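Local coordinates for protein cleavage and polyadenylation specificity factor 100 KD subunit (Methanosarcina mazei, PDB 2XR1) that probably terminates archaeal transcription by cleaving nascent RNA with two zinc ions and then degrading the released transcript in the 5'-3' direction, at residues E161-L166 with L305-P310; D274-L278 with E453-I457; K360-F364 with Q425-I429; A414-A420 with V506-G512. Numbering follows the deposited sequence.

Contact 1: residues E161-L166 with L305-P310; sequences ERKEIL and LKHTIP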
loop_
_atom_site.group_PDB
_atom_site.type_symbol
_atom_site.label_atom_id
_atom_site.label_comp_id
_atom_site.label_asym_id
_atom_site.label_seq_id
_atom_site.Cartn_x
_atom_site.Cartn_y
_atom_site.Cartn_z
ATOM N N GLU B 161 -11.072 -33.768 1.574
ATOM C CA GLU B 161 -10.356 -32.528 1.241
ATOM C C GLU B 161 -10.622 -31.449 2.284
ATOM O O GLU B 161 -9.722 -30.723 2.682
ATOM C CB GLU B 161 -10.689 -32.022 -0.176
ATOM C CG GLU B 161 -9.663 -30.988 -0.699
ATOM C CD GLU B 161 -9.971 -30.429 -2.097
ATOM O OE1 GLU B 161 -11.155 -30.440 -2.529
ATOM O OE2 GLU B 161 -9.009 -29.966 -2.763
ATOM N N ARG B 162 -11.868 -31.395 2.736
ATOM C CA ARG B 162 -12.325 -30.433 3.739
ATOM C C ARG B 162 -11.553 -30.543 5.047
ATOM O O ARG B 162 -11.059 -29.549 5.562
ATOM C CB ARG B 162 -13.804 -30.655 4.035
ATOM C CG ARG B 162 -14.349 -29.850 5.185
ATOM C CD ARG B 162 -14.281 -28.403 4.895
ATOM N NE ARG B 162 -15.081 -27.612 5.834
ATOM C CZ ARG B 162 -15.336 -26.317 5.690
ATOM N NH1 ARG B 162 -14.853 -25.651 4.651
ATOM N NH2 ARG B 162 -16.061 -25.677 6.598
ATOM N N LYS B 163 -11.471 -31.756 5.585
ATOM C CA LYS B 163 -10.694 -32.008 6.791
ATOM C C LYS B 163 -9.241 -31.569 6.592
ATOM O O LYS B 163 -8.631 -30.976 7.479
ATOM C CB LYS B 163 -10.778 -33.478 7.198
ATOM C CG LYS B 163 -10.039 -33.787 8.497
ATOM C CD LYS B 163 -10.032 -35.283 8.838
ATOM C CE LYS B 163 -9.079 -35.634 9.991
ATOM N NZ LYS B 163 -8.933 -37.138 10.140
ATOM N N GLU B 164 -8.703 -31.814 5.408
ATOM C CA GLU B 164 -7.327 -31.452 5.136
ATOM C C GLU B 164 -7.123 -29.957 5.023
ATOM O O GLU B 164 -6.114 -29.441 5.493
ATOM C CB GLU B 164 -6.844 -32.166 3.878
ATOM C CG GLU B 164 -5.334 -32.118 3.664
ATOM C CD GLU B 164 -4.498 -32.744 4.838
ATOM O OE1 GLU B 164 -4.565 -33.999 5.074
ATOM O OE2 GLU B 164 -3.772 -31.945 5.515
ATOM N N ILE B 165 -8.075 -29.256 4.412
ATOM C CA ILE B 165 -8.027 -27.807 4.330
ATOM C C ILE B 165 -8.176 -27.193 5.719
ATOM O O ILE B 165 -7.556 -26.181 5.994
ATOM C CB ILE B 165 -9.163 -27.256 3.446
ATOM C CG1 ILE B 165 -8.983 -27.665 2.006
ATOM C CG2 ILE B 165 -9.259 -25.700 3.502
ATOM C CD1 ILE B 165 -10.257 -27.649 1.260
ATOM N N LEU B 166 -9.014 -27.761 6.587
ATOM C CA LEU B 166 -9.125 -27.256 7.955
ATOM C C LEU B 166 -7.815 -27.438 8.713
ATOM O O LEU B 166 -7.415 -26.550 9.465
ATOM C CB LEU B 166 -10.279 -27.906 8.732
ATOM C CG LEU B 166 -11.727 -27.532 8.326
ATOM C CD1 LEU B 166 -12.715 -28.074 9.321
ATOM C CD2 LEU B 166 -11.931 -26.053 8.175
ATOM N N LEU B 305 -16.471 -22.754 -1.503
ATOM C CA LEU B 305 -17.320 -23.323 -0.469
ATOM C C LEU B 305 -16.522 -24.307 0.396
ATOM O O LEU B 305 -16.721 -24.373 1.593
ATOM C CB LEU B 305 -18.540 -23.999 -1.098
ATOM C CG LEU B 305 -19.548 -24.737 -0.226
ATOM C CD1 LEU B 305 -20.180 -23.811 0.786
ATOM C CD2 LEU B 305 -20.614 -25.380 -1.127
ATOM N N LYS B 306 -15.617 -25.073 -0.213
ATOM C CA LYS B 306 -14.753 -26.005 0.528
ATOM C C LYS B 306 -13.855 -25.255 1.481
ATOM O O LYS B 306 -13.346 -25.819 2.445
ATOM C CB LYS B 306 -13.849 -26.798 -0.417
ATOM C CG LYS B 306 -14.525 -27.944 -1.044
ATOM C CD LYS B 306 -13.560 -28.844 -1.819
ATOM C CE LYS B 306 -13.341 -28.365 -3.260
ATOM N NZ LYS B 306 -13.057 -29.472 -4.168
ATOM N N HIS B 307 -13.632 -23.977 1.202
ATOM C CA HIS B 307 -12.812 -23.158 2.078
ATOM C C HIS B 307 -13.625 -22.237 2.934
ATOM O O HIS B 307 -13.055 -21.408 3.629
ATOM C CB HIS B 307 -11.816 -22.339 1.234
ATOM C CG HIS B 307 -10.757 -23.168 0.590
ATOM N ND1 HIS B 307 -11.013 -23.991 -0.482
ATOM C CD2 HIS B 307 -9.442 -23.315 0.876
ATOM C CE1 HIS B 307 -9.899 -24.625 -0.825
ATOM N NE2 HIS B 307 -8.925 -24.221 -0.026
ATOM N N THR B 308 -14.943 -22.330 2.911
ATOM C CA THR B 308 -15.710 -21.429 3.737
ATOM C C THR B 308 -15.900 -21.998 5.152
ATOM O O THR B 308 -16.292 -23.160 5.325
ATOM C CB THR B 308 -17.083 -21.107 3.136
ATOM O OG1 THR B 308 -16.918 -20.604 1.808
ATOM C CG2 THR B 308 -17.812 -20.043 3.968
ATOM N N ILE B 309 -15.659 -21.143 6.153
ATOM C CA ILE B 309 -15.856 -21.495 7.557
ATOM C C ILE B 309 -16.868 -20.566 8.229
ATOM O O ILE B 309 -16.581 -19.428 8.540
ATOM C CB ILE B 309 -14.524 -21.468 8.313
ATOM C CG1 ILE B 309 -13.475 -22.332 7.592
ATOM C CG2 ILE B 309 -14.733 -21.942 9.717
ATOM C CD1 ILE B 309 -12.062 -22.111 8.089
ATOM N N PRO B 310 -18.084 -21.032 8.424
ATOM C CA PRO B 310 -19.070 -20.122 9.007
ATOM C C PRO B 310 -18.838 -19.879 10.457
ATOM O O PRO B 310 -18.448 -20.791 11.133
ATOM C CB PRO B 310 -20.378 -20.885 8.865
ATOM C CG PRO B 310 -19.968 -22.375 8.723
ATOM C CD PRO B 310 -18.679 -22.320 7.969
#
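Here helix 159-173 packs against the turn from helix 299-306 into strand 308-310, an outermost strand of a mixed sheet of the metallo-beta-lactamase fold. The polar bonds come chiefly from Arg-162, whose long side chain reaches past the helix surface to backbone carbonyls that the turn directs at the helix. Its NH1 donates to Lys-306 O (2.7 Å) and to Thr-308 O (3.0 Å), and Arg-162 NH2 gives Thr-308 O a further hydrogen bond of 2.8 Å, so one planar guanidinium, meeting both carbonyls edge-on, holds two carbonyls of the turn. A solvent-exposed salt bridge joins Glu-161 OE1 to Lys-306 NZ at 2.7 Å, although Glu-161 is poorly ordered. Apolar contacts fill in beside the arginine: Ile-165 CD1 sits over the face of the His-307 ring, 4.0 Å from its centroid, a CH-pi contact, while His-307 ND1 bonds to Lys-303 O. Leu-166 CD2 meets Ile-309 CD1 at 3.9 Å.

Contact 2: residues D274-L278 with E453-I457; sequences DLMVL and EATAI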
loop_
_atom_site.group_PDB
_atom_site.type_symbol
_atom_site.label_atom_id
_atom_site.label_comp_id
_atom_site.label_asym_id
_atom_site.label_seq_id
_atom_site.Cartn_x
_atom_site.Cartn_y
_atom_site.Cartn_z
ATOM N N ASP B 274 -24.768 -19.621 2.637
ATOM C CA ASP B 274 -25.784 -20.189 1.746
ATOM C C ASP B 274 -26.187 -19.233 0.616
ATOM O O ASP B 274 -26.331 -19.665 -0.551
ATOM C CB ASP B 274 -27.000 -20.588 2.565
ATOM C CG ASP B 274 -26.707 -21.742 3.541
ATOM O OD1 ASP B 274 -25.644 -22.415 3.410
ATOM O OD2 ASP B 274 -27.565 -21.997 4.435
ATOM N N LEU B 275 -26.332 -17.934 0.952
ATOM C CA LEU B 275 -26.733 -16.926 -0.015
ATOM C C LEU B 275 -25.630 -16.721 -1.025
ATOM O O LEU B 275 -25.902 -16.666 -2.210
ATOM C CB LEU B 275 -27.101 -15.622 0.671
ATOM C CG LEU B 275 -28.359 -15.705 1.538
ATOM C CD1 LEU B 275 -28.498 -14.552 2.566
ATOM C CD2 LEU B 275 -29.545 -15.860 0.623
ATOM N N MET B 276 -24.391 -16.664 -0.559
ATOM C CA MET B 276 -23.234 -16.442 -1.397
ATOM C C MET B 276 -23.148 -17.505 -2.502
ATOM O O MET B 276 -22.885 -17.192 -3.668
ATOM C CB MET B 276 -21.976 -16.498 -0.538
ATOM C CG MET B 276 -20.666 -16.604 -1.323
ATOM S SD MET B 276 -19.245 -16.225 -0.234
ATOM C CE MET B 276 -19.106 -17.749 0.721
ATOM N N VAL B 277 -23.347 -18.769 -2.139
ATOM C CA VAL B 277 -23.322 -19.827 -3.143
ATOM C C VAL B 277 -24.451 -19.623 -4.165
ATOM O O VAL B 277 -24.251 -19.746 -5.379
ATOM C CB VAL B 277 -23.399 -21.240 -2.479
ATOM C CG1 VAL B 277 -23.808 -22.331 -3.479
ATOM C CG2 VAL B 277 -22.036 -21.568 -1.850
ATOM N N LEU B 278 -25.631 -19.302 -3.658
ATOM C CA LEU B 278 -26.801 -19.090 -4.520
ATOM C C LEU B 278 -26.556 -17.970 -5.496
ATOM O O LEU B 278 -26.727 -18.133 -6.714
ATOM C CB LEU B 278 -28.018 -18.724 -3.681
ATOM C CG LEU B 278 -29.304 -18.572 -4.469
ATOM C CD1 LEU B 278 -29.678 -19.902 -5.056
ATOM C CD2 LEU B 278 -30.378 -18.042 -3.590
ATOM N N GLU B 453 -36.147 -18.838 -3.760
ATOM C CA GLU B 453 -35.104 -19.661 -3.160
ATOM C C GLU B 453 -34.328 -18.896 -2.077
ATOM O O GLU B 453 -33.980 -19.470 -1.026
ATOM C CB GLU B 453 -34.173 -20.167 -4.255
ATOM C CG GLU B 453 -33.007 -21.049 -3.801
ATOM C CD GLU B 453 -33.413 -22.229 -2.960
ATOM O OE1 GLU B 453 -34.339 -23.003 -3.375
ATOM O OE2 GLU B 453 -32.784 -22.372 -1.889
ATOM N N ALA B 454 -34.084 -17.601 -2.303
ATOM C CA ALA B 454 -33.417 -16.754 -1.286
ATOM C C ALA B 454 -34.266 -16.644 -0.033
ATOM O O ALA B 454 -33.754 -16.583 1.079
ATOM C CB ALA B 454 -33.129 -15.409 -1.820
ATOM N N THR B 455 -35.574 -16.645 -0.222
ATOM C CA THR B 455 -36.503 -16.513 0.879
ATOM C C THR B 455 -36.560 -17.800 1.640
ATOM O O THR B 455 -36.589 -17.783 2.850
ATOM C CB THR B 455 -37.916 -16.136 0.362
ATOM O OG1 THR B 455 -37.838 -14.894 -0.380
ATOM C CG2 THR B 455 -38.871 -15.986 1.522
ATOM N N ALA B 456 -36.609 -18.925 0.937
ATOM C CA ALA B 456 -36.516 -20.242 1.581
ATOM C C ALA B 456 -35.371 -20.276 2.601
ATOM O O ALA B 456 -35.560 -20.694 3.724
ATOM C CB ALA B 456 -36.336 -21.336 0.531
ATOM N N ILE B 457 -34.208 -19.759 2.221
ATOM C CA ILE B 457 -33.039 -19.790 3.097
ATOM C C ILE B 457 -33.286 -19.089 4.414
ATOM O O ILE B 457 -32.747 -19.518 5.420
ATOM C CB ILE B 457 -31.794 -19.220 2.391
ATOM C CG1 ILE B 457 -31.354 -20.201 1.301
ATOM C CG2 ILE B 457 -30.671 -19.015 3.391
ATOM C CD1 ILE B 457 -30.787 -19.593 0.083
#
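Two helices from different domains, 270-290 of the metallo-beta-lactamase domain and 451-460 of the beta-CASP domain, run nearly antiparallel, with segment axes at 167° and 10.5 Å apart. Asp-274 comes first: its CB rests 4.1 Å from Ile-457 CG2, while its carboxylate turns to a hydrogen bond with His-461, so the buried acid keeps a partner. One residue on, Leu-275 extends CD2 to 4.0 Å from Ile-457 CD1 and 4.4 Å from Ala-454 CB; the Leu-275 side chain is about 7 Å from that of zinc ligand His-245, so this domain interface lies close to the metal site. Leu-278 points at the partner helix; its CD2 lies 4.0 Å from Ile-457 CD1 and 4.2 Å from Ala-454 CB, and its CD1 is 3.7 Å from the aliphatic CG of Glu-453, whose acid group bonds to Thr-147 and Ser-145. Ala-454 is small enough to admit both leucines, and Ile-457 bulky enough to touch both. Helix 146-157 borders Asp-274 and Leu-278, and helix 423-436 packs on Ala-454 and Thr-455.

Contact 3: residues K360-F364 with Q425-I429; sequences KTRLF and QEVMI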
loop_
_atom_site.group_PDB
_atom_site.type_symbol
_atom_site.label_atom_id
_atom_site.label_comp_id
_atom_site.label_asym_id
_atom_site.label_seq_id
_atom_site.Cartn_x
_atom_site.Cartn_y
_atom_site.Cartn_z
ATOM N N LYS B 360 -34.490 -0.891 13.897
ATOM C CA LYS B 360 -35.201 -2.179 13.897
ATOM C C LYS B 360 -36.126 -2.203 12.692
ATOM O O LYS B 360 -36.872 -1.278 12.492
ATOM C CB LYS B 360 -36.047 -2.362 15.167
ATOM C CG LYS B 360 -36.318 -3.863 15.522
ATOM C CD LYS B 360 -37.834 -4.160 15.696
ATOM C CE LYS B 360 -38.094 -5.290 16.693
ATOM N NZ LYS B 360 -39.449 -5.163 17.284
ATOM N N THR B 361 -36.085 -3.279 11.914
ATOM C CA THR B 361 -36.863 -3.393 10.688
ATOM C C THR B 361 -37.803 -4.578 10.823
ATOM O O THR B 361 -37.801 -5.234 11.863
ATOM C CB THR B 361 -35.930 -3.540 9.457
ATOM O OG1 THR B 361 -35.101 -4.707 9.594
ATOM C CG2 THR B 361 -35.048 -2.268 9.308
ATOM N N ARG B 362 -38.632 -4.841 9.819
ATOM C CA ARG B 362 -39.523 -5.968 9.907
ATOM C C ARG B 362 -38.767 -7.286 10.072
ATOM O O ARG B 362 -39.273 -8.193 10.703
ATOM C CB ARG B 362 -40.469 -6.054 8.686
ATOM C CG ARG B 362 -41.382 -4.854 8.470
ATOM C CD ARG B 362 -42.206 -4.540 9.685
ATOM N NE ARG B 362 -43.178 -5.589 9.838
ATOM C CZ ARG B 362 -44.372 -5.572 9.265
ATOM N NH1 ARG B 362 -44.753 -4.520 8.531
ATOM N NH2 ARG B 362 -45.204 -6.597 9.441
ATOM N N LEU B 363 -37.579 -7.405 9.493
ATOM C CA LEU B 363 -36.846 -8.675 9.481
ATOM C C LEU B 363 -35.758 -8.769 10.552
ATOM O O LEU B 363 -35.535 -9.842 11.129
ATOM C CB LEU B 363 -36.187 -8.919 8.117
ATOM C CG LEU B 363 -37.024 -9.321 6.899
ATOM C CD1 LEU B 363 -36.117 -9.292 5.704
ATOM C CD2 LEU B 363 -37.584 -10.695 7.047
ATOM N N PHE B 364 -35.071 -7.669 10.807
ATOM C CA PHE B 364 -33.836 -7.710 11.592
ATOM C C PHE B 364 -33.791 -6.739 12.773
ATOM O O PHE B 364 -34.648 -5.861 12.903
ATOM C CB PHE B 364 -32.676 -7.403 10.683
ATOM C CG PHE B 364 -32.664 -8.221 9.428
ATOM C CD1 PHE B 364 -32.510 -9.616 9.491
ATOM C CD2 PHE B 364 -32.771 -7.597 8.169
ATOM C CE1 PHE B 364 -32.471 -10.362 8.325
ATOM C CE2 PHE B 364 -32.752 -8.352 7.001
ATOM C CZ PHE B 364 -32.594 -9.729 7.076
ATOM N N GLN B 425 -37.397 -9.204 0.124
ATOM C CA GLN B 425 -38.054 -9.803 1.301
ATOM C C GLN B 425 -38.856 -8.779 2.084
ATOM O O GLN B 425 -40.029 -9.029 2.388
ATOM C CB GLN B 425 -37.066 -10.547 2.201
ATOM C CG GLN B 425 -36.633 -11.896 1.626
ATOM C CD GLN B 425 -35.528 -11.819 0.616
ATOM O OE1 GLN B 425 -34.685 -10.916 0.649
ATOM N NE2 GLN B 425 -35.503 -12.781 -0.283
ATOM N N GLU B 426 -38.269 -7.617 2.365
ATOM C CA GLU B 426 -39.012 -6.553 3.058
ATOM C C GLU B 426 -40.250 -6.140 2.256
ATOM O O GLU B 426 -41.331 -5.924 2.838
ATOM C CB GLU B 426 -38.147 -5.319 3.440
ATOM C CG GLU B 426 -37.665 -5.291 4.948
ATOM C CD GLU B 426 -37.734 -3.867 5.687
ATOM O OE1 GLU B 426 -36.803 -2.980 5.496
ATOM O OE2 GLU B 426 -38.714 -3.682 6.484
ATOM N N VAL B 427 -40.128 -6.082 0.936
ATOM C CA VAL B 427 -41.294 -5.739 0.119
ATOM C C VAL B 427 -42.389 -6.797 0.247
ATOM O O VAL B 427 -43.552 -6.475 0.366
ATOM C CB VAL B 427 -40.946 -5.532 -1.369
ATOM C CG1 VAL B 427 -42.207 -5.304 -2.188
ATOM C CG2 VAL B 427 -40.031 -4.385 -1.538
ATOM N N MET B 428 -42.011 -8.061 0.245
ATOM C CA MET B 428 -42.996 -9.171 0.374
ATOM C C MET B 428 -43.752 -9.093 1.682
ATOM O O MET B 428 -44.920 -9.344 1.716
ATOM C CB MET B 428 -42.302 -10.535 0.279
ATOM C CG MET B 428 -41.672 -10.817 -1.075
ATOM S SD MET B 428 -40.494 -12.191 -1.048
ATOM C CE MET B 428 -41.634 -13.517 -0.528
ATOM N N ILE B 429 -43.079 -8.738 2.768
ATOM C CA ILE B 429 -43.753 -8.689 4.067
ATOM C C ILE B 429 -44.794 -7.597 4.089
ATOM O O ILE B 429 -45.856 -7.770 4.670
ATOM C CB ILE B 429 -42.779 -8.469 5.233
ATOM C CG1 ILE B 429 -42.026 -9.763 5.504
ATOM C CG2 ILE B 429 -43.541 -8.070 6.517
ATOM C CD1 ILE B 429 -40.783 -9.536 6.303
#
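A loop of the metallo-beta-lactamase domain, leading from strand 348-352 toward strand 376-380, packs on helix 423-436 of the beta-CASP domain. The loop is shaped by an ST motif: with chi1 near +59° (p), Thr-361 holds OG1 where it accepts a hydrogen bond from Phe-364 N (3.2 Å), and Thr-361 N in turn bonds to Phe-364 O (3.1 Å). This tight bend directs the CA-to-CB bonds of Arg-362 and Leu-363 toward the helix. Leu-363, in the common mt rotamer, spreads its two methyls over the helix, CD1 reaching Gln-425 CB at 3.8 Å and CD2 reaching Ile-429 CD1 at 3.5 Å. Ile-429, also mt, extends CD1 to meet it; these branched residues suit a buried apolar joint, which Phe-481 helps to cover. Glu-426 departs from the standard rotamers, with chi1 and chi2 between wells, yet its OE2 comes within 3.5 Å of Arg-362 CG without pairing with the guanidinium. Gln-425 lends only its aliphatic part here, as its amide bonds to Gly-422, Ala-420 and Thr-455. Arg-362 is folded through three m angles, which carries its charged end forward along the helix, toward its C-terminal end, where NH1 makes salt bridges with Glu-397 and Glu-433. One face of the Arg-362 guanidinium covers Ile-429, with Arg-362 NH2 3.7 Å from Ile-429 CG2.

Contact 4: residues A414-A420 with V506-G512; sequences AVIPAFA and VILATSG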
loop_
_atom_site.group_PDB
_atom_site.type_symbol
_atom_site.label_atom_id
_atom_site.label_comp_id
_atom_site.label_asym_id
_atom_site.label_seq_id
_atom_site.Cartn_x
_atom_site.Cartn_y
_atom_site.Cartn_z
ATOM N N ALA B 414 -47.687 -3.678 -11.480
ATOM C CA ALA B 414 -46.614 -2.946 -10.815
ATOM C C ALA B 414 -45.336 -3.762 -10.851
ATOM O O ALA B 414 -45.251 -4.779 -10.216
ATOM C CB ALA B 414 -47.018 -2.622 -9.378
ATOM N N VAL B 415 -44.361 -3.327 -11.639
ATOM C CA VAL B 415 -43.056 -3.989 -11.708
ATOM C C VAL B 415 -42.144 -3.370 -10.650
ATOM O O VAL B 415 -42.038 -2.173 -10.568
ATOM C CB VAL B 415 -42.427 -3.849 -13.113
ATOM C CG1 VAL B 415 -41.000 -4.361 -13.126
ATOM C CG2 VAL B 415 -43.303 -4.575 -14.173
ATOM N N ILE B 416 -41.538 -4.201 -9.817
ATOM C CA ILE B 416 -40.698 -3.755 -8.715
ATOM C C ILE B 416 -39.367 -4.485 -8.781
ATOM O O ILE B 416 -39.281 -5.613 -8.323
ATOM C CB ILE B 416 -41.330 -4.117 -7.344
ATOM C CG1 ILE B 416 -42.821 -3.759 -7.305
ATOM C CG2 ILE B 416 -40.574 -3.472 -6.235
ATOM C CD1 ILE B 416 -43.391 -3.646 -5.893
ATOM N N PRO B 417 -38.340 -3.877 -9.381
ATOM C CA PRO B 417 -37.038 -4.503 -9.385
ATOM C C PRO B 417 -36.512 -4.659 -7.998
ATOM O O PRO B 417 -36.806 -3.856 -7.152
ATOM C CB PRO B 417 -36.159 -3.526 -10.153
ATOM C CG PRO B 417 -36.834 -2.281 -10.037
ATOM C CD PRO B 417 -38.293 -2.586 -10.062
ATOM N N ALA B 418 -35.751 -5.721 -7.787
ATOM C CA ALA B 418 -35.322 -6.140 -6.465
ATOM C C ALA B 418 -34.113 -7.029 -6.600
ATOM O O ALA B 418 -33.843 -7.572 -7.644
ATOM C CB ALA B 418 -36.435 -6.915 -5.807
ATOM N N PHE B 419 -33.398 -7.198 -5.514
ATOM C CA PHE B 419 -32.365 -8.215 -5.426
ATOM C C PHE B 419 -32.960 -9.489 -4.917
ATOM O O PHE B 419 -34.009 -9.458 -4.279
ATOM C CB PHE B 419 -31.234 -7.710 -4.522
ATOM C CG PHE B 419 -30.513 -6.546 -5.113
ATOM C CD1 PHE B 419 -29.540 -6.746 -6.078
ATOM C CD2 PHE B 419 -30.869 -5.252 -4.768
ATOM C CE1 PHE B 419 -28.885 -5.646 -6.670
ATOM C CE2 PHE B 419 -30.232 -4.166 -5.337
ATOM C CZ PHE B 419 -29.234 -4.362 -6.284
ATOM N N ALA B 420 -32.319 -10.610 -5.235
ATOM C CA ALA B 420 -32.766 -11.890 -4.711
ATOM C C ALA B 420 -32.914 -11.818 -3.208
ATOM O O ALA B 420 -33.935 -12.267 -2.665
ATOM C CB ALA B 420 -31.822 -12.975 -5.068
ATOM N N VAL B 506 -48.595 -7.751 -9.318
ATOM C CA VAL B 506 -47.339 -7.145 -8.870
ATOM C C VAL B 506 -46.193 -8.066 -9.262
ATOM O O VAL B 506 -46.286 -9.283 -9.104
ATOM C CB VAL B 506 -47.293 -6.954 -7.335
ATOM C CG1 VAL B 506 -45.903 -6.641 -6.898
ATOM C CG2 VAL B 506 -48.220 -5.887 -6.871
ATOM N N ILE B 507 -45.104 -7.499 -9.753
ATOM C CA ILE B 507 -43.938 -8.293 -10.099
ATOM C C ILE B 507 -42.692 -7.835 -9.320
ATOM O O ILE B 507 -42.192 -6.732 -9.549
ATOM C CB ILE B 507 -43.678 -8.241 -11.612
ATOM C CG1 ILE B 507 -44.959 -8.646 -12.344
ATOM C CG2 ILE B 507 -42.532 -9.161 -12.008
ATOM C CD1 ILE B 507 -44.801 -8.784 -13.807
ATOM N N LEU B 508 -42.225 -8.665 -8.389
ATOM C CA LEU B 508 -40.882 -8.518 -7.849
ATOM C C LEU B 508 -39.968 -9.284 -8.773
ATOM O O LEU B 508 -40.224 -10.439 -9.075
ATOM C CB LEU B 508 -40.780 -9.050 -6.426
ATOM C CG LEU B 508 -41.106 -7.993 -5.360
ATOM C CD1 LEU B 508 -42.058 -6.979 -5.902
ATOM C CD2 LEU B 508 -41.672 -8.594 -4.079
ATOM N N ALA B 509 -38.935 -8.635 -9.275
ATOM C CA ALA B 509 -38.064 -9.287 -10.236
ATOM C C ALA B 509 -36.690 -8.682 -10.183
ATOM O O ALA B 509 -36.515 -7.500 -9.844
ATOM C CB ALA B 509 -38.619 -9.187 -11.644
ATOM N N THR B 510 -35.745 -9.505 -10.600
ATOM C CA THR B 510 -34.331 -9.237 -10.525
ATOM C C THR B 510 -33.839 -8.682 -11.876
ATOM O O THR B 510 -34.410 -9.013 -12.918
ATOM C CB THR B 510 -33.665 -10.583 -10.088
ATOM O OG1 THR B 510 -33.112 -10.416 -8.776
ATOM C CG2 THR B 510 -32.629 -11.123 -11.062
ATOM N N SER B 511 -32.795 -7.862 -11.913
ATOM C CA SER B 511 -32.001 -7.468 -10.755
ATOM C C SER B 511 -32.393 -6.103 -10.245
ATOM O O SER B 511 -32.928 -5.293 -10.945
ATOM C CB SER B 511 -30.513 -7.454 -11.105
ATOM O OG SER B 511 -30.311 -6.786 -12.314
ATOM N N GLY B 512 -32.077 -5.854 -9.003
ATOM C CA GLY B 512 -32.544 -4.644 -8.319
ATOM C C GLY B 512 -32.227 -3.264 -8.849
ATOM O O GLY B 512 -32.823 -2.308 -8.369
#
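Apolar side chains dominate the start of these neighbouring parallel strands in the beta-CASP sheet. On one face Ile-416 is wedged between Val-506 and Leu-508, its CD1 4.0 Å from Val-506 CG1 and its CB 3.3 Å from Leu-508 CD1; Val-427 and Met-428 of helix 423-436 cover Leu-508. Val-415 and Ile-507 share the other face under helix 518-526. The beta-branched Val-415, Ile-416, Val-506 and Ile-507 suit extended, buried strands. The backbones join through Ile-507 N to Ala-414 O (2.8 Å), Ile-416 N to Ile-507 O (2.6 Å) and Ala-509 N to Ile-416 O (3.2 Å). Pro-417 has no N-H, but its N faces away from this partner strand, so the pairing goes on with Ala-418 N to Ala-509 O (2.8 Å). Beyond the strands, Gly-512 CA lies over the Phe-419 ring, 3.8 Å from its centroid, where any CB would strike the ring, and a cis peptide precedes Ser-511. At the polar edge, Thr-510 OG1 donates to Ala-418 O (3.1 Å). The Phe-419 side chain is about 5 Å from that of zinc ligand His-247. Backbone bonding and glycine-on-ring packing thus fix two strand-end loops together, one of them beside the metal centre.

Overall arrangement
Contacts 1 and 2 meet through their metallo-beta-lactamase segments, 305-310 and 274-278: Leu-305 CD1 touches Val-277 CG2 at 3.9 Å, although the centres are 20 Å apart. Contacts 2, 3 and 4 meet around Gln-425, whose NE2 lies 3.2 Å from Thr-455 OG1 and 2.9 Å from Ala-420 O, both probable hydrogen bonds. Contacts 2 and 3 each join the metallo-beta-lactamase and beta-CASP domains, whereas contact 4 lies within the latter. All three lie near the two-zinc site, contact 4 closest: the side chains of Phe-419, Leu-275 and Gln-425 are about 8, 10 and 11 Å from a zinc ion. Contact 1 lies away from it, its nearest atoms about 17 Å from contact 4.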